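Local coordinates for cellulase (Bacteroides salanitronis, PDB 6WQY), which probably hydrolyses internal beta-1,4-glucosidic bonds of cellulose and related plant polysaccharides, acting as a broad-specificity endoglucanase of glycoside hydrolase family 5, at residues A136-E139 / T140-S143; G189-Q192 / Y193-N197. One frame throughout, in Å; residues are numbered along the deposited sequence.

Both contacts are helix starts on the outer layer of the family 5 TIM barrel, the catalytic part of a longer protein. Interaction 1 opens helix 139-159, which leads to strand 167-170; interaction 2 opens helix 191-209, which leads to strand 219-222. Their centres lie about 12 Å apart, and the loop before helix 139-159 and its first turn both pack on the start of helix 191-209: Ala136 CB sits 3.7 Å from Gln192 CG, and Asn142 OD1 lies 3.6 Å from Val195 CG1. Both lie away from the magnesium site at Glu95. A bound magnesium ion lies about 4 Å from the side chain of Thr140, whereas the Gln192 side chain is about 13 Å from a bound magnesium ion.

Interaction 1: residues A136-E139 / T140-S143; sequences ATDE and TVNS
The side chains of Asp138 and Thr140 run alongside each other in the same direction, with that of Val141 set roughly perpendicular to the aspartate. This is the N-terminal cap of helix 139-159, one of the outer helices of the TIM barrel. Asp138 is the N-cap residue. Its CG stands anti to the backbone N (chi1 -174°), which swings the carboxylate forward over the first turn, where OD1 accepts from Thr140 N at 2.9 Å. The amide approaches OD1 on the anti side, 34° out of the carboxylate plane, and the bond is bent, 137° at the hydrogen. OD1 also lies 3.3 Å from Thr140 CB, so the acid is pressed alongside the base of the threonine. On the other branch, OD2 comes within 3.8 Å of the Val141 CG2 methyl, which brushes the carboxylate from across.

Behind the cap the helix ladder begins: Asn142 N gives a nearly straight bond to Asp138 O, and Ser143 N donates to Glu139 O at 2.9 Å. The Asn142 side chain turns away to helix 191-209, with OD1 taking a bond from Trp199 NE1 and ND2 giving one to Glu198 OE1. Asp138 thus meets the helix start through both its carboxylate and its carbonyl, and its negative charge is probably stabilised by the positive end of the helix dipole.

Interaction 2: residues G189-Q192 / Y193-N197; sequences GGRQ and YAVLN
Arg191 O receives the shortest hydrogen bond here, from Val195 N at 2.8 Å, in the opening turn of helix 191-209 on the outside of the TIM barrel. Gly190, at the N-cap, begins the ladder by accepting from Ala194 N at 3.0 Å; Leu196 N follows with a bond to Gln192 O. Gly190 has a positive phi, 107°, a backbone shape in which a beta carbon would crowd the preceding carbonyl. Asp188 just ahead reaches forward, its OD2 accepting from Gln192 N and its OD1 from Gly190 N.

The main side-chain contact lies along one flank of the helix. Arg191 leaves with CG anti to the backbone N and then bends at chi2 (57°), which carries the chain forward along the helix and brings its guanidinium beside Val195. A salt bridge from NH1 to Glu198 OE2, about two turns farther along the helix, anchors the charged end. On another side of the helix, Tyr193 CD2 rests 4.1 Å from Gly190 CA. Tyr193 bonds Asn185 ND2 through its OH and meets Tyr224 edge-to-face with its ring, while Gln192 extends from the helix to bond Tyr224 OH through OE1 and Asp177 OD2 through NE2. Over the arginine, the Val195 CG2 methyl sits centred on one guanidinium face, 3.5 Å from CZ.

Interaction 1: residues A136-E139 / T140-S143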
loop_
_atom_site.group_PDB
_atom_site.type_symbol
_atom_site.label_atom_id
_atom_site.label_comp_id
_atom_site.label_asym_id
_atom_site.label_seq_id
_atom_site.Cartn_x
_atom_site.Cartn_y
_atom_site.Cartn_z
ATOM N N ALA A 136 1.726 -4.432 23.326
ATOM C CA ALA A 136 0.772 -3.643 24.084
ATOM C C ALA A 136 0.630 -4.115 25.523
ATOM O O ALA A 136 0.046 -3.391 26.334
ATOM C CB ALA A 136 -0.598 -3.681 23.392
ATOM N N THR A 137 1.118 -5.314 25.871
ATOM C CA THR A 137 1.061 -5.795 27.239
ATOM C C THR A 137 2.426 -5.898 27.905
ATOM O O THR A 137 2.481 -6.038 29.117
ATOM C CB THR A 137 0.348 -7.154 27.335
ATOM O OG1 THR A 137 1.063 -8.132 26.580
ATOM C CG2 THR A 137 -1.087 -7.080 26.844
ATOM N N ASP A 138 3.519 -5.836 27.172
ATOM C CA ASP A 138 4.849 -6.093 27.722
ATOM C C ASP A 138 5.796 -5.028 27.194
ATOM O O ASP A 138 6.153 -5.031 26.017
ATOM C CB ASP A 138 5.318 -7.496 27.331
ATOM C CG ASP A 138 6.621 -7.890 27.990
ATOM O OD1 ASP A 138 7.362 -7.001 28.440
ATOM O OD2 ASP A 138 6.895 -9.107 28.069
ATOM N N GLU A 139 6.231 -4.137 28.078
ATOM C CA GLU A 139 7.116 -3.048 27.681
ATOM C C GLU A 139 8.431 -3.556 27.097
ATOM O O GLU A 139 9.030 -2.877 26.256
ATOM C CB GLU A 139 7.400 -2.141 28.879
ATOM C CG GLU A 139 8.134 -2.823 30.013
ATOM C CD GLU A 139 8.190 -1.959 31.259
ATOM O OE1 GLU A 139 7.736 -0.794 31.204
ATOM O OE2 GLU A 139 8.694 -2.442 32.279
ATOM N N THR A 140 8.906 -4.725 27.541
ATOM C CA THR A 140 10.138 -5.274 26.980
ATOM C C THR A 140 9.951 -5.648 25.516
ATOM O O THR A 140 10.840 -5.403 24.684
ATOM C CB THR A 140 10.568 -6.487 27.806
ATOM O OG1 THR A 140 10.696 -6.096 29.178
ATOM C CG2 THR A 140 11.910 -7.023 27.327
ATOM N N VAL A 141 8.804 -6.231 25.174
ATOM C CA VAL A 141 8.512 -6.527 23.780
ATOM C C VAL A 141 8.370 -5.234 22.989
ATOM O O VAL A 141 8.909 -5.113 21.885
ATOM C CB VAL A 141 7.266 -7.424 23.659
ATOM C CG1 VAL A 141 6.889 -7.633 22.197
ATOM C CG2 VAL A 141 7.515 -8.764 24.328
ATOM N N ASN A 142 7.625 -4.256 23.519
ATOM C CA ASN A 142 7.472 -2.998 22.794
ATOM C C ASN A 142 8.833 -2.371 22.505
ATOM O O ASN A 142 9.094 -1.916 21.383
ATOM C CB ASN A 142 6.571 -2.057 23.590
ATOM C CG ASN A 142 6.030 -0.898 22.762
ATOM O OD1 ASN A 142 5.928 -0.981 21.541
ATOM N ND2 ASN A 142 5.638 0.171 23.434
ATOM N N SER A 143 9.732 -2.386 23.482
ATOM C CA SER A 143 11.058 -1.822 23.266
ATOM C C SER A 143 11.820 -2.581 22.190
ATOM O O SER A 143 12.507 -1.965 21.362
ATOM C CB SER A 143 11.841 -1.824 24.579
ATOM O OG SER A 143 11.297 -0.877 25.477
#

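Interaction 2: residues G189-Q192 / Y193-N197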
loop_
_atom_site.group_PDB
_atom_site.type_symbol
_atom_site.label_atom_id
_atom_site.label_comp_id
_atom_site.label_asym_id
_atom_site.label_seq_id
_atom_site.Cartn_x
_atom_site.Cartn_y
_atom_site.Cartn_z
ATOM N N GLY A 189 -9.001 -0.396 25.976
ATOM C CA GLY A 189 -8.879 0.988 26.369
ATOM C C GLY A 189 -8.057 1.844 25.441
ATOM O O GLY A 189 -7.846 3.029 25.734
ATOM N N GLY A 190 -7.590 1.290 24.331
ATOM C CA GLY A 190 -6.852 2.047 23.343
ATOM C C GLY A 190 -5.374 1.758 23.295
ATOM O O GLY A 190 -4.669 2.408 22.515
ATOM N N ARG A 191 -4.865 0.796 24.067
ATOM C CA ARG A 191 -3.418 0.612 24.140
ATOM C C ARG A 191 -2.832 0.185 22.799
ATOM O O ARG A 191 -1.808 0.725 22.368
ATOM C CB ARG A 191 -3.048 -0.383 25.232
ATOM C CG ARG A 191 -1.556 -0.554 25.408
ATOM C CD ARG A 191 -0.833 0.751 25.716
ATOM N NE ARG A 191 0.604 0.543 25.842
ATOM C CZ ARG A 191 1.517 1.442 25.518
ATOM N NH1 ARG A 191 1.169 2.638 25.045
ATOM N NH2 ARG A 191 2.807 1.139 25.642
ATOM N N GLN A 192 -3.420 -0.815 22.147
ATOM C CA GLN A 192 -2.870 -1.224 20.865
ATOM C C GLN A 192 -2.853 -0.059 19.878
ATOM O O GLN A 192 -1.874 0.106 19.134
ATOM C CB GLN A 192 -3.636 -2.399 20.279
ATOM C CG GLN A 192 -3.363 -3.719 20.962
ATOM C CD GLN A 192 -4.100 -4.854 20.279
ATOM O OE1 GLN A 192 -4.502 -4.717 19.112
ATOM N NE2 GLN A 192 -4.295 -5.956 20.953
ATOM N N TYR A 193 -3.920 0.756 19.823
ATOM C CA TYR A 193 -3.894 1.891 18.904
ATOM C C TYR A 193 -2.749 2.836 19.243
ATOM O O TYR A 193 -2.078 3.379 18.343
ATOM C CB TYR A 193 -5.213 2.664 18.935
ATOM C CG TYR A 193 -6.429 1.855 18.552
ATOM C CD1 TYR A 193 -6.410 0.978 17.490
ATOM C CD2 TYR A 193 -7.603 1.960 19.282
ATOM C CE1 TYR A 193 -7.525 0.227 17.163
ATOM C CE2 TYR A 193 -8.725 1.221 18.970
ATOM C CZ TYR A 193 -8.683 0.349 17.898
ATOM O OH TYR A 193 -9.760 -0.431 17.548
ATOM N N ALA A 194 -2.517 3.055 20.536
ATOM C CA ALA A 194 -1.453 3.948 20.963
ATOM C C ALA A 194 -0.089 3.384 20.597
ATOM O O ALA A 194 0.800 4.125 20.168
ATOM C CB ALA A 194 -1.537 4.197 22.468
ATOM N N VAL A 195 0.101 2.076 20.765
ATOM C CA VAL A 195 1.375 1.460 20.408
ATOM C C VAL A 195 1.664 1.620 18.923
ATOM O O VAL A 195 2.790 1.964 18.540
ATOM C CB VAL A 195 1.398 -0.013 20.850
ATOM C CG1 VAL A 195 2.603 -0.726 20.265
ATOM C CG2 VAL A 195 1.401 -0.107 22.365
ATOM N N LEU A 196 0.670 1.388 18.063
ATOM C CA LEU A 196 0.901 1.570 16.634
ATOM C C LEU A 196 1.285 3.017 16.333
ATOM O O LEU A 196 2.192 3.285 15.530
ATOM C CB LEU A 196 -0.331 1.143 15.840
ATOM C CG LEU A 196 -0.210 1.328 14.334
ATOM C CD1 LEU A 196 0.998 0.634 13.725
ATOM C CD2 LEU A 196 -1.483 0.824 13.646
ATOM N N ASN A 197 0.619 3.969 16.975
ATOM C CA ASN A 197 0.999 5.361 16.779
ATOM C C ASN A 197 2.433 5.621 17.236
ATOM O O ASN A 197 3.166 6.387 16.588
ATOM C CB ASN A 197 0.010 6.291 17.480
ATOM C CG ASN A 197 -1.327 6.383 16.751
ATOM O OD1 ASN A 197 -1.373 6.444 15.520
ATOM N ND2 ASN A 197 -2.416 6.411 17.499
#